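Local atomic coordinates of protein YciF (Escherichia coli, PDB entry 2GS4), a protein that is a stress protein of the ferritin clan that forms a homodimer and probably binds metal, as rubrerythrins do. Residues K22-R26 against K74-E79; E110-I114 against E143-D147; L28-A32 against F44-L48; S64-L68 against G128-A132. All blocks are in the same frame, centred on the assembly; numbering follows the deposited sequence.

The four contacts tie together an all-helical chain of the ferritin clan. Contact 1 opens first along the chain, packing the start of helix 76-89 on helix 6-33; contact 3, between helices 6-33 and 38-63, begins and ends between its two segments. Contact 2 pairs helices 95-126 and 130-159. Contacts 1, 2 and 3 lie 14 to 15 Å from one another, centre to centre, and touch near mid-bundle: His47 of contact 3 reaches Glu110 and Glu143 of contact 2. Contacts 1 and 2 also meet the second subunit. Contact 4 sits apart, its centre about 24 Å from contacts 1 and 2 and 30 Å from contact 3, closing one end of the bundle.

Contact 1: K22-R26 against K74-E79; sequences KQLTR and KCVAME
Segment 22-26 is helical throughout, inside helix 6-33; in segment 74-79 extended Lys74 and Cys75 lead into helix 76-89. The closest CA atoms, those of Gln23 and Glu79, are 7.3 Å apart. Gln23 points across with chi1 m and chi2 t, so that NE2 donates to Cys75 O at 3.1 Å, while Gln23 OE1 lies 3.4 Å from Glu79 CA; NE2 also hydrogen-bonds Ser19 one turn back. Leu24 (t, p) brings CD1 to 4.0 Å from SE of selenomethionine Met78, whose chi1 is t. Arg26 skirts the edge, NH2 4.4 Å from Lys74 CE. Cys75 is the N-cap of helix 76-89, its SG accepting from Met78 N at 3.5 Å, and Lys74 NZ bridges back to Glu79 OE1 at 2.5 Å. Val76 and Ala77 pack on the second subunit, so this helix start lies between bundle and dimer partner. Cys75 O also accepts from Glu79 N at 3.2 Å, so the glutamine amide shares a first-turn carbonyl and joins the two helices by a polar link beside an apolar one.

Contact 2: E110-I114 against E143-D147; sequences EHYEI and EKATD
Two neighbouring helices of a ferritin-like bundle, 95-126 and 130-159, run antiparallel here. The short segments are helical throughout, their axes 9.6 Å apart at closest approach with a signed crossing angle of -161°. CA atoms pair at 6.1 Å for both Glu110 with Asp147 and Ile114 with Glu143. Glu110 and Glu143 point toward each other with chi1 and chi2 both m, folding their carboxylates into the gap until Glu110 OE1 and Glu143 OE2 are 2.5 Å apart. Glu113, also m, m, keeps its OE1 4.3 Å from Glu143 OE2. Glu143 OE1 is held by Gln54 and His47, and Glu113 lies near Glu21, so acids and a histidine gather between the helices. Such a cluster is consistent with the carboxylate-rich metal sites of rubrerythrin relatives, although the atoms given here include no metal. Beside it, Ile114 (m, t) lays CG1 3.8 Å from Glu143 CB and CD1 3.9 Å from Lys144 CG, the extended lysine side chain running outward. Thr146, bonded to Glu50, places CG2 4.1 Å from Glu110 CD. Asp147, with chi1 t, sets OD1 3.5 Å from Glu110 CB and OD2 3.9 Å from Ile114 CD1.

Contact 3: L28-A32 against F44-L48; sequences LAKLA and FHAHL
Phe44 begins the helical segment 44-48, which runs antiparallel to helical segment 28-32; the local axes approach to 8.4 Å at a signed crossing angle of -164°. CA atoms pair at 5.0 Å for Phe44 with Ala32 and 5.5 Å for Leu48 with Leu28. With chi1 m, Phe44 swings its ring against Leu31, whose CB lies 3.7 Å from the ring centroid and 8° off its normal, a CH-pi contact over the face; Leu31 CD1 is 3.6 Å from Phe44 CE1. Alanine permits the tight approach at this end: Ala32 CB is 3.8 Å from Phe44 CB and 4.1 Å from His45 N. His47 (chi1 t) sets ND1 3.8 Å from Leu28 CD1, while NE2 bonds to Glu143. Leu48 (t, p) closes the segment, with CB 3.9 Å from Leu28 CB and CD2 4.0 Å from Ala29 CB. This packing forms a helical hairpin of the ferritin-like bundle, with Phe44 and Leu31 also facing helix 95-126. Apolar packing holds the pair, while His47 carries its polar edge to the acidic interior.

Contact 4: S64-L68 against G128-A132; sequences SESNL and GYRKA
Tyr129, Ser64 and Glu65 hold this contact together at one end of the helical bundle, where the loop after helix 38-63 meets the turn between helices 95-126 and 130-159. The nearest CA pairs are Ser64 with Lys131 at 6.6 Å and Glu65 with Tyr129 at 7.3 Å. Gly128, at positive phi, ends the former helix in a Schellman motif, and Tyr129 is the N-cap of the latter. Its ring, chi1 m, lies under Glu65, whose m, m side chain places CG 3.7 Å from the ring centroid, 20° off the normal: a CH-pi contact. Leu68 CD2 adds a contact at 4.0 Å to Tyr129 CE2, and Tyr129 OH is bonded to Glu7 of helix 6-33. Glu65 to Leu68 form a type I beta turn. Ser64 (p), also bonded to Val61 O, sets OG 4.0 Å from Ala132 CB. A water donates to Ser64 OG at 2.9 Å and Glu65 OE2 at 3.0 Å and accepts from Ala132 N at 2.9 Å. Thus the first-turn amide of helix 130-159 reaches the loop through water, while the tyrosine provides the apolar surface.

Contact 1: K22-R26 against K74-E79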
loop_
_atom_site.group_PDB
_atom_site.type_symbol
_atom_site.label_atom_id
_atom_site.label_comp_id
_atom_site.label_asym_id
_atom_site.label_seq_id
_atom_site.Cartn_x
_atom_site.Cartn_y
_atom_site.Cartn_z
ATOM N N LYS A 22 2.930 -12.370 6.121
ATOM C CA LYS A 22 2.158 -13.609 6.137
ATOM C C LYS A 22 1.701 -13.918 4.706
ATOM O O LYS A 22 1.884 -15.022 4.196
ATOM C CB LYS A 22 0.928 -13.427 7.028
ATOM C CG LYS A 22 0.562 -14.619 7.883
ATOM C CD LYS A 22 1.418 -14.700 9.135
ATOM C CE LYS A 22 1.129 -15.990 9.884
ATOM N NZ LYS A 22 2.176 -16.296 10.890
ATOM N N GLN A 23 1.101 -12.922 4.064
ATOM C CA GLN A 23 0.624 -13.070 2.697
ATOM C C GLN A 23 1.819 -13.250 1.780
ATOM O O GLN A 23 1.780 -14.058 0.848
ATOM C CB GLN A 23 -0.159 -11.825 2.261
ATOM C CG GLN A 23 -1.318 -11.454 3.166
ATOM C CD GLN A 23 -2.041 -10.207 2.685
ATOM O OE1 GLN A 23 -2.434 -10.117 1.527
ATOM N NE2 GLN A 23 -2.216 -9.242 3.573
ATOM N N LEU A 24 2.896 -12.512 2.038
ATOM C CA LEU A 24 4.059 -12.629 1.176
ATOM C C LEU A 24 4.599 -14.072 1.119
ATOM O O LEU A 24 4.996 -14.531 0.048
ATOM C CB LEU A 24 5.150 -11.642 1.604
ATOM C CG LEU A 24 6.133 -11.202 0.501
ATOM C CD1 LEU A 24 5.379 -10.799 -0.768
ATOM C CD2 LEU A 24 6.979 -10.039 0.995
ATOM N N THR A 25 4.580 -14.795 2.244
ATOM C CA THR A 25 5.075 -16.185 2.263
ATOM C C THR A 25 4.434 -17.047 1.177
ATOM O O THR A 25 5.135 -17.751 0.446
ATOM C CB THR A 25 4.845 -16.890 3.635
ATOM O OG1 THR A 25 3.450 -16.904 3.948
ATOM C CG2 THR A 25 5.618 -16.183 4.749
ATOM N N ARG A 26 3.107 -17.002 1.078
ATOM C CA ARG A 26 2.396 -17.766 0.057
ATOM C C ARG A 26 2.794 -17.263 -1.334
ATOM O O ARG A 26 3.154 -18.046 -2.212
ATOM C CB ARG A 26 0.866 -17.633 0.215
ATOM C CG ARG A 26 0.227 -18.407 1.380
ATOM C CD ARG A 26 -0.161 -17.511 2.570
ATOM N NE ARG A 26 -1.293 -16.620 2.304
ATOM C CZ ARG A 26 -1.896 -15.879 3.236
ATOM N NH1 ARG A 26 -1.480 -15.924 4.496
ATOM N NH2 ARG A 26 -2.909 -15.086 2.909
ATOM N N LYS A 74 -6.189 -7.851 7.761
ATOM C CA LYS A 74 -5.677 -8.218 6.447
ATOM C C LYS A 74 -5.137 -6.935 5.818
ATOM O O LYS A 74 -5.860 -5.948 5.694
ATOM C CB LYS A 74 -6.797 -8.789 5.571
ATOM C CG LYS A 74 -6.309 -9.445 4.262
ATOM C CD LYS A 74 -6.210 -10.964 4.399
ATOM C CE LYS A 74 -5.618 -11.607 3.156
ATOM N NZ LYS A 74 -6.303 -11.189 1.896
ATOM N N CYS A 75 -3.864 -6.948 5.442
ATOM C CA CYS A 75 -3.230 -5.791 4.821
ATOM C C CYS A 75 -3.672 -5.755 3.358
ATOM O O CYS A 75 -3.206 -6.549 2.531
ATOM C CB CYS A 75 -1.703 -5.904 4.926
ATOM S SG CYS A 75 -0.775 -4.589 4.099
ATOM N N VAL A 76 -4.572 -4.823 3.058
ATOM C CA VAL A 76 -5.124 -4.659 1.719
ATOM C C VAL A 76 -4.076 -4.221 0.696
ATOM O O VAL A 76 -4.145 -4.601 -0.473
ATOM C CB VAL A 76 -6.308 -3.663 1.775
ATOM C CG1 VAL A 76 -6.758 -3.269 0.387
ATOM C CG2 VAL A 76 -7.464 -4.321 2.532
ATOM N N ALA A 77 -3.106 -3.425 1.135
ATOM C CA ALA A 77 -2.051 -2.964 0.244
ATOM C C ALA A 77 -1.255 -4.164 -0.282
ATOM O O ALA A 77 -1.076 -4.306 -1.484
ATOM C CB ALA A 77 -1.131 -1.998 0.977
HETATM N N MSE A 78 -0.777 -5.027 0.610
HETATM C CA MSE A 78 -0.007 -6.183 0.149
HETATM C C MSE A 78 -0.834 -7.104 -0.732
HETATM O O MSE A 78 -0.326 -7.672 -1.697
HETATM C CB MSE A 78 0.546 -6.996 1.322
HETATM C CG MSE A 78 1.358 -8.201 0.849
HETATM SE SE MSE A 78 2.861 -7.697 -0.257
HETATM C CE MSE A 78 4.056 -7.145 1.162
ATOM N N GLU A 79 -2.108 -7.259 -0.384
ATOM C CA GLU A 79 -3.028 -8.106 -1.133
ATOM C C GLU A 79 -3.057 -7.627 -2.591
ATOM O O GLU A 79 -2.985 -8.435 -3.522
ATOM C CB GLU A 79 -4.418 -8.025 -0.481
ATOM C CG GLU A 79 -5.531 -8.843 -1.094
ATOM C CD GLU A 79 -6.851 -8.621 -0.358
ATOM O OE1 GLU A 79 -7.313 -9.541 0.351
ATOM O OE2 GLU A 79 -7.422 -7.514 -0.478
#

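Contact 2: E110-I114 against E143-D147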
loop_
_atom_site.group_PDB
_atom_site.type_symbol
_atom_site.label_atom_id
_atom_site.label_comp_id
_atom_site.label_asym_id
_atom_site.label_seq_id
_atom_site.Cartn_x
_atom_site.Cartn_y
_atom_site.Cartn_z
ATOM N N GLU A 110 8.887 -4.828 -2.957
ATOM C CA GLU A 110 10.000 -4.333 -2.151
ATOM C C GLU A 110 9.900 -2.834 -1.864
ATOM O O GLU A 110 10.260 -2.390 -0.778
ATOM C CB GLU A 110 11.353 -4.656 -2.799
ATOM C CG GLU A 110 11.694 -6.151 -2.790
ATOM C CD GLU A 110 11.407 -6.817 -1.452
ATOM O OE1 GLU A 110 12.005 -6.418 -0.432
ATOM O OE2 GLU A 110 10.576 -7.746 -1.428
ATOM N N HIS A 111 9.408 -2.051 -2.819
ATOM C CA HIS A 111 9.267 -0.615 -2.588
ATOM C C HIS A 111 8.366 -0.454 -1.363
ATOM O O HIS A 111 8.664 0.321 -0.449
ATOM C CB HIS A 111 8.641 0.067 -3.812
ATOM C CG HIS A 111 8.377 1.532 -3.627
ATOM N ND1 HIS A 111 9.006 2.503 -4.376
ATOM C CD2 HIS A 111 7.532 2.187 -2.796
ATOM C CE1 HIS A 111 8.560 3.694 -4.014
ATOM N NE2 HIS A 111 7.665 3.530 -3.058
ATOM N N TYR A 112 7.277 -1.214 -1.340
ATOM C CA TYR A 112 6.331 -1.169 -0.234
ATOM C C TYR A 112 6.954 -1.630 1.087
ATOM O O TYR A 112 6.816 -0.970 2.107
ATOM C CB TYR A 112 5.119 -2.046 -0.547
ATOM C CG TYR A 112 4.063 -2.073 0.540
ATOM C CD1 TYR A 112 3.122 -1.051 0.652
ATOM C CD2 TYR A 112 3.993 -3.135 1.441
ATOM C CE1 TYR A 112 2.132 -1.090 1.633
ATOM C CE2 TYR A 112 3.011 -3.183 2.424
ATOM C CZ TYR A 112 2.082 -2.159 2.511
ATOM O OH TYR A 112 1.087 -2.215 3.461
ATOM N N GLU A 113 7.639 -2.765 1.069
ATOM C CA GLU A 113 8.232 -3.277 2.301
ATOM C C GLU A 113 9.279 -2.355 2.901
ATOM O O GLU A 113 9.264 -2.086 4.104
ATOM C CB GLU A 113 8.804 -4.669 2.055
ATOM C CG GLU A 113 7.715 -5.694 1.780
ATOM C CD GLU A 113 7.034 -6.174 3.049
ATOM O OE1 GLU A 113 7.599 -7.062 3.719
ATOM O OE2 GLU A 113 5.946 -5.658 3.386
ATOM N N ILE A 114 10.178 -1.853 2.062
ATOM C CA ILE A 114 11.218 -0.942 2.510
ATOM C C ILE A 114 10.609 0.300 3.175
ATOM O O ILE A 114 10.988 0.668 4.286
ATOM C CB ILE A 114 12.125 -0.558 1.319
ATOM C CG1 ILE A 114 12.993 -1.770 0.958
ATOM C CG2 ILE A 114 12.951 0.675 1.643
ATOM C CD1 ILE A 114 13.748 -1.650 -0.351
ATOM N N GLU A 143 15.658 -6.218 3.189
ATOM C CA GLU A 143 14.762 -5.910 2.082
ATOM C C GLU A 143 15.475 -5.049 1.050
ATOM O O GLU A 143 15.244 -5.189 -0.154
ATOM C CB GLU A 143 13.509 -5.207 2.596
ATOM C CG GLU A 143 12.608 -6.127 3.412
ATOM C CD GLU A 143 12.275 -7.412 2.674
ATOM O OE1 GLU A 143 12.900 -8.452 2.971
ATOM O OE2 GLU A 143 11.400 -7.377 1.786
ATOM N N LYS A 144 16.341 -4.159 1.517
ATOM C CA LYS A 144 17.102 -3.326 0.599
ATOM C C LYS A 144 18.056 -4.223 -0.197
ATOM O O LYS A 144 18.178 -4.079 -1.412
ATOM C CB LYS A 144 17.870 -2.240 1.361
ATOM C CG LYS A 144 16.992 -1.046 1.784
ATOM C CD LYS A 144 17.797 0.024 2.529
ATOM C CE LYS A 144 16.910 1.187 2.971
ATOM N NZ LYS A 144 17.664 2.175 3.800
ATOM N N ALA A 145 18.705 -5.170 0.477
ATOM C CA ALA A 145 19.616 -6.071 -0.224
ATOM C C ALA A 145 18.831 -6.962 -1.184
ATOM O O ALA A 145 19.300 -7.279 -2.282
ATOM C CB ALA A 145 20.400 -6.925 0.765
ATOM N N THR A 146 17.637 -7.374 -0.772
ATOM C CA THR A 146 16.816 -8.213 -1.632
ATOM C C THR A 146 16.456 -7.400 -2.877
ATOM O O THR A 146 16.489 -7.908 -3.992
ATOM C CB THR A 146 15.537 -8.692 -0.894
ATOM O OG1 THR A 146 15.909 -9.585 0.166
ATOM C CG2 THR A 146 14.586 -9.408 -1.842
ATOM N N ASP A 147 16.154 -6.118 -2.689
ATOM C CA ASP A 147 15.814 -5.269 -3.817
ATOM C C ASP A 147 17.010 -5.108 -4.767
ATOM O O ASP A 147 16.842 -5.177 -5.982
ATOM C CB ASP A 147 15.321 -3.901 -3.334
ATOM C CG ASP A 147 14.370 -3.245 -4.323
ATOM O OD1 ASP A 147 13.814 -3.968 -5.183
ATOM O OD2 ASP A 147 14.164 -2.017 -4.238
#

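Contact 3: L28-A32 against F44-L48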
loop_
_atom_site.group_PDB
_atom_site.type_symbol
_atom_site.label_atom_id
_atom_site.label_comp_id
_atom_site.label_asym_id
_atom_site.label_seq_id
_atom_site.Cartn_x
_atom_site.Cartn_y
_atom_site.Cartn_z
ATOM N N LEU A 28 5.453 -15.707 -2.475
ATOM C CA LEU A 28 6.812 -16.013 -2.905
ATOM C C LEU A 28 6.987 -17.465 -3.364
ATOM O O LEU A 28 7.762 -17.731 -4.281
ATOM C CB LEU A 28 7.805 -15.666 -1.785
ATOM C CG LEU A 28 7.885 -14.163 -1.473
ATOM C CD1 LEU A 28 8.641 -13.924 -0.175
ATOM C CD2 LEU A 28 8.559 -13.441 -2.627
ATOM N N ALA A 29 6.277 -18.403 -2.741
ATOM C CA ALA A 29 6.387 -19.802 -3.150
ATOM C C ALA A 29 5.803 -19.925 -4.554
ATOM O O ALA A 29 6.330 -20.666 -5.389
ATOM C CB ALA A 29 5.629 -20.698 -2.191
ATOM N N LYS A 30 4.715 -19.200 -4.813
ATOM C CA LYS A 30 4.095 -19.229 -6.133
ATOM C C LYS A 30 5.037 -18.558 -7.137
ATOM O O LYS A 30 5.246 -19.074 -8.234
ATOM C CB LYS A 30 2.740 -18.500 -6.143
ATOM C CG LYS A 30 1.553 -19.215 -5.464
ATOM C CD LYS A 30 0.222 -18.551 -5.894
ATOM C CE LYS A 30 -1.008 -19.105 -5.162
ATOM N NZ LYS A 30 -2.306 -18.622 -5.751
ATOM N N LEU A 31 5.617 -17.418 -6.771
ATOM C CA LEU A 31 6.523 -16.744 -7.698
ATOM C C LEU A 31 7.711 -17.611 -8.062
ATOM O O LEU A 31 8.124 -17.640 -9.220
ATOM C CB LEU A 31 7.029 -15.421 -7.124
ATOM C CG LEU A 31 6.057 -14.248 -7.135
ATOM C CD1 LEU A 31 6.635 -13.147 -6.274
ATOM C CD2 LEU A 31 5.819 -13.761 -8.565
ATOM N N ALA A 32 8.269 -18.317 -7.087
ATOM C CA ALA A 32 9.417 -19.156 -7.374
ATOM C C ALA A 32 9.086 -20.211 -8.435
ATOM O O ALA A 32 9.960 -20.595 -9.214
ATOM C CB ALA A 32 9.920 -19.815 -6.094
ATOM N N PHE A 44 13.530 -15.864 -5.401
ATOM C CA PHE A 44 12.207 -15.839 -4.783
ATOM C C PHE A 44 12.192 -16.847 -3.631
ATOM O O PHE A 44 11.614 -16.591 -2.580
ATOM C CB PHE A 44 11.094 -16.188 -5.790
ATOM C CG PHE A 44 10.757 -15.073 -6.753
ATOM C CD1 PHE A 44 10.484 -13.779 -6.298
ATOM C CD2 PHE A 44 10.664 -15.330 -8.122
ATOM C CE1 PHE A 44 10.134 -12.759 -7.202
ATOM C CE2 PHE A 44 10.315 -14.319 -9.022
ATOM C CZ PHE A 44 10.047 -13.040 -8.563
ATOM N N HIS A 45 12.831 -17.994 -3.830
ATOM C CA HIS A 45 12.878 -19.007 -2.782
ATOM C C HIS A 45 13.721 -18.498 -1.622
ATOM O O HIS A 45 13.388 -18.725 -0.457
ATOM C CB HIS A 45 13.453 -20.322 -3.315
ATOM C CG HIS A 45 13.412 -21.444 -2.324
ATOM N ND1 HIS A 45 12.235 -21.924 -1.787
ATOM C CD2 HIS A 45 14.403 -22.172 -1.763
ATOM C CE1 HIS A 45 12.505 -22.899 -0.938
ATOM N NE2 HIS A 45 13.816 -23.069 -0.904
ATOM N N ALA A 46 14.806 -17.797 -1.933
ATOM C CA ALA A 46 15.657 -17.255 -0.888
ATOM C C ALA A 46 14.865 -16.221 -0.089
ATOM O O ALA A 46 14.934 -16.198 1.138
ATOM C CB ALA A 46 16.904 -16.613 -1.492
ATOM N N HIS A 47 14.100 -15.376 -0.775
ATOM C CA HIS A 47 13.331 -14.353 -0.070
ATOM C C HIS A 47 12.198 -14.973 0.743
ATOM O O HIS A 47 11.789 -14.421 1.770
ATOM C CB HIS A 47 12.755 -13.325 -1.043
ATOM C CG HIS A 47 12.270 -12.077 -0.370
ATOM N ND1 HIS A 47 11.287 -11.278 -0.907
ATOM C CD2 HIS A 47 12.637 -11.494 0.795
ATOM C CE1 HIS A 47 11.065 -10.253 -0.098
ATOM N NE2 HIS A 47 11.871 -10.363 0.940
ATOM N N LEU A 48 11.693 -16.119 0.285
ATOM C CA LEU A 48 10.624 -16.818 0.985
ATOM C C LEU A 48 11.142 -17.236 2.360
ATOM O O LEU A 48 10.429 -17.145 3.362
ATOM C CB LEU A 48 10.194 -18.062 0.205
ATOM C CG LEU A 48 9.370 -19.087 0.992
ATOM C CD1 LEU A 48 8.219 -18.384 1.687
ATOM C CD2 LEU A 48 8.857 -20.182 0.067
#

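Contact 4: S64-L68 against G128-A132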
loop_
_atom_site.group_PDB
_atom_site.type_symbol
_atom_site.label_atom_id
_atom_site.label_comp_id
_atom_site.label_asym_id
_atom_site.label_seq_id
_atom_site.Cartn_x
_atom_site.Cartn_y
_atom_site.Cartn_z
ATOM N N SER A 64 9.598 -7.515 22.914
ATOM C CA SER A 64 10.538 -6.536 23.468
ATOM C C SER A 64 9.861 -5.434 24.280
ATOM O O SER A 64 10.527 -4.692 25.004
ATOM C CB SER A 64 11.357 -5.880 22.354
ATOM O OG SER A 64 10.595 -4.894 21.678
ATOM N N GLU A 65 8.546 -5.309 24.142
ATOM C CA GLU A 65 7.818 -4.286 24.885
ATOM C C GLU A 65 6.503 -4.864 25.404
ATOM O O GLU A 65 5.676 -5.359 24.642
ATOM C CB GLU A 65 7.549 -3.059 24.001
ATOM C CG GLU A 65 8.791 -2.296 23.526
ATOM C CD GLU A 65 9.517 -1.553 24.643
ATOM O OE1 GLU A 65 8.871 -1.196 25.652
ATOM O OE2 GLU A 65 10.734 -1.307 24.495
ATOM N N SER A 66 6.328 -4.783 26.717
ATOM C CA SER A 66 5.152 -5.308 27.405
ATOM C C SER A 66 3.788 -4.927 26.825
ATOM O O SER A 66 2.874 -5.750 26.788
ATOM C CB SER A 66 5.217 -4.895 28.877
ATOM O OG SER A 66 6.463 -5.268 29.441
ATOM N N ASN A 67 3.658 -3.686 26.370
ATOM C CA ASN A 67 2.404 -3.176 25.819
ATOM C C ASN A 67 2.095 -3.619 24.387
ATOM O O ASN A 67 0.944 -3.569 23.955
ATOM C CB ASN A 67 2.434 -1.656 25.844
ATOM C CG ASN A 67 3.571 -1.101 25.016
ATOM O OD1 ASN A 67 4.736 -1.416 25.259
ATOM N ND2 ASN A 67 3.242 -0.281 24.027
ATOM N N LEU A 68 3.113 -4.039 23.648
ATOM C CA LEU A 68 2.911 -4.443 22.262
ATOM C C LEU A 68 2.116 -5.745 22.086
ATOM O O LEU A 68 2.156 -6.632 22.936
ATOM C CB LEU A 68 4.275 -4.536 21.560
ATOM C CG LEU A 68 5.105 -3.241 21.590
ATOM C CD1 LEU A 68 6.402 -3.401 20.813
ATOM C CD2 LEU A 68 4.278 -2.110 21.003
ATOM N N GLY A 128 11.022 5.152 21.934
ATOM C CA GLY A 128 11.954 4.669 22.936
ATOM C C GLY A 128 12.091 3.159 22.985
ATOM O O GLY A 128 12.567 2.620 23.985
ATOM N N TYR A 129 11.659 2.470 21.929
ATOM C CA TYR A 129 11.782 1.011 21.877
ATOM C C TYR A 129 13.078 0.673 21.158
ATOM O O TYR A 129 13.080 0.357 19.970
ATOM C CB TYR A 129 10.614 0.365 21.122
ATOM C CG TYR A 129 9.256 0.703 21.677
ATOM C CD1 TYR A 129 9.117 1.182 22.975
ATOM C CD2 TYR A 129 8.107 0.569 20.895
ATOM C CE1 TYR A 129 7.876 1.528 23.485
ATOM C CE2 TYR A 129 6.859 0.913 21.394
ATOM C CZ TYR A 129 6.751 1.395 22.691
ATOM O OH TYR A 129 5.527 1.767 23.198
ATOM N N ARG A 130 14.175 0.739 21.903
ATOM C CA ARG A 130 15.514 0.483 21.389
ATOM C C ARG A 130 15.699 -0.854 20.662
ATOM O O ARG A 130 16.124 -0.884 19.509
ATOM C CB ARG A 130 16.512 0.578 22.544
ATOM C CG ARG A 130 17.966 0.574 22.138
ATOM C CD ARG A 130 18.831 0.033 23.266
ATOM N NE ARG A 130 18.563 -1.383 23.510
ATOM C CZ ARG A 130 17.908 -1.860 24.564
ATOM N NH1 ARG A 130 17.447 -1.037 25.497
ATOM N NH2 ARG A 130 17.709 -3.167 24.686
ATOM N N LYS A 131 15.386 -1.956 21.334
ATOM C CA LYS A 131 15.550 -3.278 20.737
ATOM C C LYS A 131 14.696 -3.430 19.484
ATOM O O LYS A 131 15.116 -4.050 18.505
ATOM C CB LYS A 131 15.190 -4.366 21.750
ATOM C CG LYS A 131 15.350 -5.769 21.214
ATOM C CD LYS A 131 15.306 -6.797 22.324
ATOM C CE LYS A 131 15.494 -8.187 21.749
ATOM N NZ LYS A 131 16.730 -8.258 20.923
ATOM N N ALA A 132 13.495 -2.866 19.514
ATOM C CA ALA A 132 12.613 -2.947 18.362
ATOM C C ALA A 132 13.243 -2.210 17.179
ATOM O O ALA A 132 13.333 -2.764 16.086
ATOM C CB ALA A 132 11.245 -2.356 18.698
HETATM O O HOH W 1 12.061 -2.379 22.038
#